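Local structure of propionate kinase (Francisella tularensis subsp. tularensis, 3KHY) at residues 264-269 against 273-278; 280-283 against 288-291; 223-226 against 232-235. The protein probably catalyses reversible, magnesium-dependent phosphoryl transfer between ATP and acetate or propionate, as a homodimer of the acetokinase family. All coordinates share one frame; numbering follows the deposited sequence.

Contact 1. Residues 264-269 against 273-278; sequences SGLLGI and NDMREV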
loop_
_atom_site.group_PDB
_atom_site.type_symbol
_atom_site.label_atom_id
_atom_site.label_comp_id
_atom_site.label_asym_id
_atom_site.label_seq_id
_atom_site.Cartn_x
_atom_site.Cartn_y
_atom_site.Cartn_z
ATOM N N SER A 264 -10.434 10.080 9.133
ATOM C CA SER A 264 -10.264 8.655 8.874
ATOM C C SER A 264 -9.522 7.977 10.029
ATOM O O SER A 264 -9.634 8.414 11.166
ATOM C CB SER A 264 -9.546 8.455 7.528
ATOM O OG SER A 264 -10.339 9.009 6.483
ATOM N N GLY A 265 -8.777 6.908 9.757
ATOM C CA GLY A 265 -8.087 6.209 10.842
ATOM C C GLY A 265 -9.062 5.726 11.915
ATOM O O GLY A 265 -10.220 5.418 11.607
ATOM N N LEU A 266 -8.606 5.649 13.166
ATOM C CA LEU A 266 -9.462 5.203 14.277
ATOM C C LEU A 266 -10.737 6.041 14.383
ATOM O O LEU A 266 -11.831 5.516 14.630
ATOM C CB LEU A 266 -8.691 5.270 15.608
ATOM C CG LEU A 266 -7.373 4.487 15.683
ATOM C CD1 LEU A 266 -6.648 4.772 16.998
ATOM C CD2 LEU A 266 -7.658 3.023 15.555
ATOM N N LEU A 267 -10.590 7.346 14.184
ATOM C CA LEU A 267 -11.721 8.263 14.258
ATOM C C LEU A 267 -12.793 7.863 13.246
ATOM O O LEU A 267 -13.973 7.774 13.584
ATOM C CB LEU A 267 -11.264 9.698 13.988
ATOM C CG LEU A 267 -12.374 10.754 14.016
ATOM C CD1 LEU A 267 -13.122 10.791 15.376
ATOM C CD2 LEU A 267 -11.818 12.137 13.654
ATOM N N GLY A 268 -12.376 7.623 12.007
ATOM C CA GLY A 268 -13.303 7.222 10.960
ATOM C C GLY A 268 -13.984 5.900 11.259
ATOM O O GLY A 268 -15.198 5.761 11.096
ATOM N N ILE A 269 -13.205 4.920 11.699
ATOM C CA ILE A 269 -13.760 3.591 11.974
ATOM C C ILE A 269 -14.755 3.577 13.134
ATOM O O ILE A 269 -15.848 3.020 13.012
ATOM C CB ILE A 269 -12.657 2.556 12.270
ATOM C CG1 ILE A 269 -11.669 2.454 11.102
ATOM C CG2 ILE A 269 -13.261 1.176 12.574
ATOM C CD1 ILE A 269 -10.355 1.751 11.513
ATOM N N ASN A 273 -10.451 9.233 17.981
ATOM C CA ASN A 273 -9.087 9.263 17.446
ATOM C C ASN A 273 -8.031 8.816 18.454
ATOM O O ASN A 273 -6.958 8.361 18.077
ATOM C CB ASN A 273 -8.733 10.658 16.932
ATOM C CG ASN A 273 -8.647 11.682 18.049
ATOM O OD1 ASN A 273 -9.645 11.999 18.685
ATOM N ND2 ASN A 273 -7.444 12.186 18.303
ATOM N N ASP A 274 -8.341 8.949 19.736
ATOM C CA ASP A 274 -7.374 8.665 20.801
ATOM C C ASP A 274 -7.379 7.172 21.148
ATOM O O ASP A 274 -8.385 6.648 21.614
ATOM C CB ASP A 274 -7.713 9.514 22.035
ATOM C CG ASP A 274 -6.768 9.269 23.206
ATOM O OD1 ASP A 274 -5.967 8.312 23.174
ATOM O OD2 ASP A 274 -6.841 10.044 24.177
HETATM N N MSE A 275 -6.264 6.486 20.911
HETATM C CA MSE A 275 -6.211 5.029 21.114
HETATM C C MSE A 275 -6.565 4.588 22.532
HETATM O O MSE A 275 -7.128 3.502 22.723
HETATM C CB MSE A 275 -4.852 4.448 20.717
HETATM C CG MSE A 275 -4.774 2.910 20.908
HETATM SE SE MSE A 275 -6.176 1.891 19.975
HETATM C CE MSE A 275 -5.176 1.444 18.327
ATOM N N ARG A 276 -6.229 5.413 23.519
ATOM C CA ARG A 276 -6.593 5.122 24.902
ATOM C C ARG A 276 -8.109 5.032 25.069
ATOM O O ARG A 276 -8.615 4.131 25.735
ATOM C CB ARG A 276 -6.037 6.184 25.847
ATOM C CG ARG A 276 -4.529 6.330 25.802
ATOM C CD ARG A 276 -4.049 7.359 26.823
ATOM N NE ARG A 276 -2.595 7.345 26.973
ATOM C CZ ARG A 276 -1.937 7.955 27.955
ATOM N NH1 ARG A 276 -2.605 8.631 28.883
ATOM N NH2 ARG A 276 -0.611 7.886 28.014
ATOM N N GLU A 277 -8.832 5.970 24.463
ATOM C CA GLU A 277 -10.287 5.960 24.534
ATOM C C GLU A 277 -10.867 4.818 23.717
ATOM O O GLU A 277 -11.847 4.187 24.125
ATOM C CB GLU A 277 -10.869 7.286 24.053
ATOM C CG GLU A 277 -10.429 8.482 24.876
ATOM C CD GLU A 277 -11.222 9.731 24.549
ATOM O OE1 GLU A 277 -12.105 9.657 23.662
ATOM O OE2 GLU A 277 -10.968 10.781 25.185
ATOM N N VAL A 278 -10.281 4.562 22.549
ATOM C CA VAL A 278 -10.707 3.409 21.764
ATOM C C VAL A 278 -10.593 2.136 22.608
ATOM O O VAL A 278 -11.539 1.357 22.701
ATOM C CB VAL A 278 -9.902 3.266 20.453
ATOM C CG1 VAL A 278 -10.340 2.011 19.693
ATOM C CG2 VAL A 278 -10.079 4.506 19.588
#

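Contact 2. Residues 280-283 against 288-291; sequences QLAA and LAKL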
loop_
_atom_site.group_PDB
_atom_site.type_symbol
_atom_site.label_atom_id
_atom_site.label_comp_id
_atom_site.label_asym_id
_atom_site.label_seq_id
_atom_site.Cartn_x
_atom_site.Cartn_y
_atom_site.Cartn_z
ATOM N N GLN A 280 -10.512 1.732 25.819
ATOM C CA GLN A 280 -11.442 1.746 26.947
ATOM C C GLN A 280 -12.865 1.415 26.498
ATOM O O GLN A 280 -13.580 0.646 27.150
ATOM C CB GLN A 280 -11.412 3.107 27.638
ATOM C CG GLN A 280 -10.149 3.360 28.444
ATOM C CD GLN A 280 -10.100 4.774 29.000
ATOM O OE1 GLN A 280 -9.056 5.427 28.986
ATOM N NE2 GLN A 280 -11.239 5.259 29.485
ATOM N N LEU A 281 -13.270 1.990 25.376
ATOM C CA LEU A 281 -14.562 1.650 24.780
ATOM C C LEU A 281 -14.653 0.179 24.363
ATOM O O LEU A 281 -15.663 -0.482 24.608
ATOM C CB LEU A 281 -14.841 2.540 23.570
ATOM C CG LEU A 281 -15.170 3.984 23.930
ATOM C CD1 LEU A 281 -15.189 4.860 22.693
ATOM C CD2 LEU A 281 -16.511 4.042 24.643
ATOM N N ALA A 282 -13.610 -0.320 23.711
ATOM C CA ALA A 282 -13.593 -1.712 23.274
ATOM C C ALA A 282 -13.716 -2.629 24.484
ATOM O O ALA A 282 -14.400 -3.655 24.445
ATOM C CB ALA A 282 -12.304 -2.013 22.516
ATOM N N ALA A 283 -13.041 -2.243 25.560
ATOM C CA ALA A 283 -13.033 -3.018 26.793
ATOM C C ALA A 283 -14.409 -3.099 27.447
ATOM O O ALA A 283 -14.690 -4.039 28.184
ATOM C CB ALA A 283 -12.000 -2.465 27.769
ATOM N N LEU A 288 -17.440 -1.666 17.381
ATOM C CA LEU A 288 -16.707 -0.863 16.389
ATOM C C LEU A 288 -15.329 -0.460 16.899
ATOM O O LEU A 288 -14.369 -0.379 16.119
ATOM C CB LEU A 288 -17.492 0.382 15.958
ATOM C CG LEU A 288 -18.533 0.240 14.835
ATOM C CD1 LEU A 288 -19.194 1.583 14.562
ATOM C CD2 LEU A 288 -17.921 -0.331 13.539
ATOM N N ALA A 289 -15.220 -0.202 18.201
ATOM C CA ALA A 289 -13.908 0.079 18.782
ATOM C C ALA A 289 -13.039 -1.168 18.678
ATOM O O ALA A 289 -11.830 -1.086 18.397
ATOM C CB ALA A 289 -14.039 0.514 20.248
ATOM N N LYS A 290 -13.648 -2.323 18.926
ATOM C CA LYS A 290 -12.944 -3.587 18.763
ATOM C C LYS A 290 -12.476 -3.766 17.318
ATOM O O LYS A 290 -11.341 -4.180 17.080
ATOM C CB LYS A 290 -13.815 -4.778 19.200
ATOM C CG LYS A 290 -14.082 -4.870 20.719
ATOM C CD LYS A 290 -14.948 -6.098 21.072
ATOM C CE LYS A 290 -15.357 -6.116 22.555
ATOM N NZ LYS A 290 -14.178 -6.269 23.445
ATOM N N LEU A 291 -13.340 -3.438 16.356
ATOM C CA LEU A 291 -12.985 -3.558 14.935
ATOM C C LEU A 291 -11.848 -2.619 14.565
ATOM O O LEU A 291 -10.963 -2.976 13.783
ATOM C CB LEU A 291 -14.194 -3.264 14.034
ATOM C CG LEU A 291 -13.920 -3.354 12.529
ATOM C CD1 LEU A 291 -13.447 -4.767 12.119
ATOM C CD2 LEU A 291 -15.140 -2.927 11.707
#

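Contact 3. Residues 223-226 against 232-235; sequences TPLD and TRSG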
loop_
_atom_site.group_PDB
_atom_site.type_symbol
_atom_site.label_atom_id
_atom_site.label_comp_id
_atom_site.label_asym_id
_atom_site.label_seq_id
_atom_site.Cartn_x
_atom_site.Cartn_y
_atom_site.Cartn_z
ATOM N N THR A 223 4.062 11.824 1.782
ATOM C CA THR A 223 3.775 12.557 3.014
ATOM C C THR A 223 3.485 11.570 4.145
ATOM O O THR A 223 3.440 10.364 3.911
ATOM C CB THR A 223 2.552 13.474 2.852
ATOM O OG1 THR A 223 1.357 12.701 3.010
ATOM C CG2 THR A 223 2.557 14.174 1.490
ATOM N N PRO A 224 3.265 12.076 5.374
ATOM C CA PRO A 224 2.929 11.201 6.509
ATOM C C PRO A 224 1.488 10.643 6.517
ATOM O O PRO A 224 1.065 10.095 7.538
ATOM C CB PRO A 224 3.145 12.113 7.740
ATOM C CG PRO A 224 4.033 13.244 7.234
ATOM C CD PRO A 224 3.582 13.448 5.814
ATOM N N LEU A 225 0.754 10.769 5.416
ATOM C CA LEU A 225 -0.588 10.172 5.315
ATOM C C LEU A 225 -0.587 8.644 5.105
ATOM O O LEU A 225 -1.500 7.951 5.554
ATOM C CB LEU A 225 -1.364 10.822 4.170
ATOM C CG LEU A 225 -2.715 10.192 3.821
ATOM C CD1 LEU A 225 -3.678 10.276 5.006
ATOM C CD2 LEU A 225 -3.301 10.875 2.604
ATOM N N ASP A 226 0.426 8.122 4.420
ATOM C CA ASP A 226 0.387 6.732 3.939
ATOM C C ASP A 226 0.813 5.692 4.980
ATOM O O ASP A 226 1.494 6.010 5.970
ATOM C CB ASP A 226 1.290 6.581 2.718
ATOM C CG ASP A 226 0.860 5.437 1.795
ATOM O OD1 ASP A 226 -0.230 4.841 2.004
ATOM O OD2 ASP A 226 1.618 5.141 0.852
ATOM N N THR A 232 -6.332 9.800 13.016
ATOM C CA THR A 232 -7.291 10.367 12.071
ATOM C C THR A 232 -6.908 10.187 10.593
ATOM O O THR A 232 -7.640 10.646 9.713
ATOM C CB THR A 232 -7.538 11.868 12.347
ATOM O OG1 THR A 232 -6.388 12.633 11.958
ATOM C CG2 THR A 232 -7.827 12.098 13.837
ATOM N N ARG A 233 -5.778 9.526 10.329
ATOM C CA ARG A 233 -5.319 9.273 8.956
ATOM C C ARG A 233 -5.568 7.832 8.513
ATOM O O ARG A 233 -5.340 6.893 9.273
ATOM C CB ARG A 233 -3.824 9.579 8.819
ATOM C CG ARG A 233 -3.469 11.050 8.967
ATOM C CD ARG A 233 -1.978 11.238 9.094
ATOM N NE ARG A 233 -1.607 11.653 10.443
ATOM C CZ ARG A 233 -0.354 11.810 10.862
ATOM N NH1 ARG A 233 0.656 11.582 10.037
ATOM N NH2 ARG A 233 -0.114 12.192 12.107
ATOM N N SER A 234 -5.986 7.673 7.259
ATOM C CA SER A 234 -6.358 6.380 6.699
ATOM C C SER A 234 -5.203 5.394 6.536
ATOM O O SER A 234 -5.400 4.178 6.613
ATOM C CB SER A 234 -6.980 6.598 5.320
ATOM O OG SER A 234 -6.010 7.105 4.409
ATOM N N GLY A 235 -4.005 5.913 6.292
ATOM C CA GLY A 235 -2.909 5.073 5.837
ATOM C C GLY A 235 -3.241 4.509 4.461
ATOM O O GLY A 235 -4.002 5.122 3.709
#

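Contact 1. Residues 264-269 against 273-278
Leu-267 and Asn-273 bring the two backbones nearest, their CA atoms 4.3 Å apart, where a short connection leads from helix 265-270 into the helix that begins at Met-275. The join is apolar. Leu-266 carries most of it: with CG anti to its carbonyl carbon (chi1 -56°), the side chain reaches across to the second helix, and its CD1 rests 3.9 Å from the CE methyl of Met-275, a selenomethionine here. The two side chains cross at about a right angle, and the selenomethionine, bent at chi2 and chi3, brings CE against both leucine methyls. A long, flexible, unbranched side chain suits this place because it can fold over a branched neighbour. Val-278, further along its helix, sets CG2 4.3 Å from CB of Leu-266, a short branched side chain that packs beside the leucine's root without reaching further. Where the backbones are nearest, Leu-267 and Asn-273 meet CB to CB at 4.0 Å. Asp-274 works within its own segment: as N-cap, its OD1 takes the N-H of Arg-276 at 2.9 Å from above the carboxylate plane. Phe-296 of helix 287-307 packs on both Leu-266 and Met-275. Since Asp-274, Met-275 and Arg-276 are predicted to bind ATP, this capped helix start backed by a leucine is consistent with one wall of the nucleotide site.

Contact 2. Residues 280-283 against 288-291
Leu-281 meets Ala-289 at the start of this contact, CB to CB at 4.0 Å. Only the root of the leucine takes part, since its CG, anti to the carbonyl carbon, carries the methyls off along another side of the helix. Next comes Ala-282, the centre of the contact, whose CA lies 4.8 Å from that of Ala-289. So close an approach of two helical backbones suits alanine, whose whole side chain is a methyl, on both sides: the methyl of Ala-289 lies 3.6 Å from the backbone N of Ala-282 and 3.8 Å from its CB. The methyl of Ala-282 also touches the aliphatic part of Lys-290, at CG. From there the lysine runs extended until a bend at chi4 (-65°) turns its ammonium group to the carbonyl of Ala-282, where NZ donates to O at 2.8 Å. The donor stands above the carbonyl plane, 41° out of it, and the C=O...N angle is 138°. A long cationic chain fits here, spanning the gap to a carbonyl near the end of the first helix, where the helix dipole would probably strengthen the attraction. The contact packs the last turn of helix 275-283 against the first turn of helix 287-307, joined by a short loop; Asp-286, just ahead of helix 287-307, accepts from the N-H of Ala-289 through OD2, and Tyr-160 of the second subunit packs on Leu-288.

Contact 3. Residues 223-226 against 232-235
Arg-233 and Pro-224 make the hydrogen bond that joins these two irregular pieces of chain. NH1 donates to the carbonyl O of Pro-224 at 2.9 Å, with an N-H...O angle of 146°. The oxygen lies close to the guanidinium plane, at its edge, whereas seen from the carbonyl the nitrogen stands well above the peptide plane, 51° out of it. CD of the arginine already lies 3.6 Å from Pro-224 O, and the bend at chi3 (-110°) turns the guanidinium so that NH1 also reaches that oxygen. Within the segments, Thr-223 forms an ST turn, its OG1 accepting the N-H of Leu-225, and Ser-234 OG donates to the carbonyl of Gly-235 at 2.9 Å; small hydroxyl side chains suit such short local bonds.

The apolar part belongs to Leu-225. Its CD1 lies 3.9 Å from CB of Arg-233 and about as far from Ser-234 OG, so that the leucine flanks the aliphatic stem of the arginine while the charged end passes on to Pro-224. A CA-H...O contact adds to this: the CA of Gly-235 comes within 3.2 Å of the carbonyl O of Leu-225. The positive phi of Gly-235 suits that residue type.

Arg-233 is predicted to stabilise the transition state, and Gly-204 of the predicted ATP site adjoins its side chain. The bond from NH1 and the packing along the stem would limit the turning of the guanidinium, consistent with its predicted role beside the transferred phosphoryl group.

In the fold
Following the chain, contact 3 comes first: it closes a short loop, 227-231, within the connection between strand 214-218 and helix 241-249. After helix 253-262, contact 1 folds helix 265-270 against the start of helix 275-283, and contact 2 then turns the end of that helix onto helix 287-307. The three loops follow in series, none nested in another or crossing it. Contacts 1 and 2 share helix 275-283 and touch where Val-278 O meets Ala-289 CB. Contact 3 reaches contact 1 through Thr-232, which packs on Asn-273 and whose O probably accepts from Ser-264 N. Contacts 2 and 3 do not touch, but all three border the second subunit.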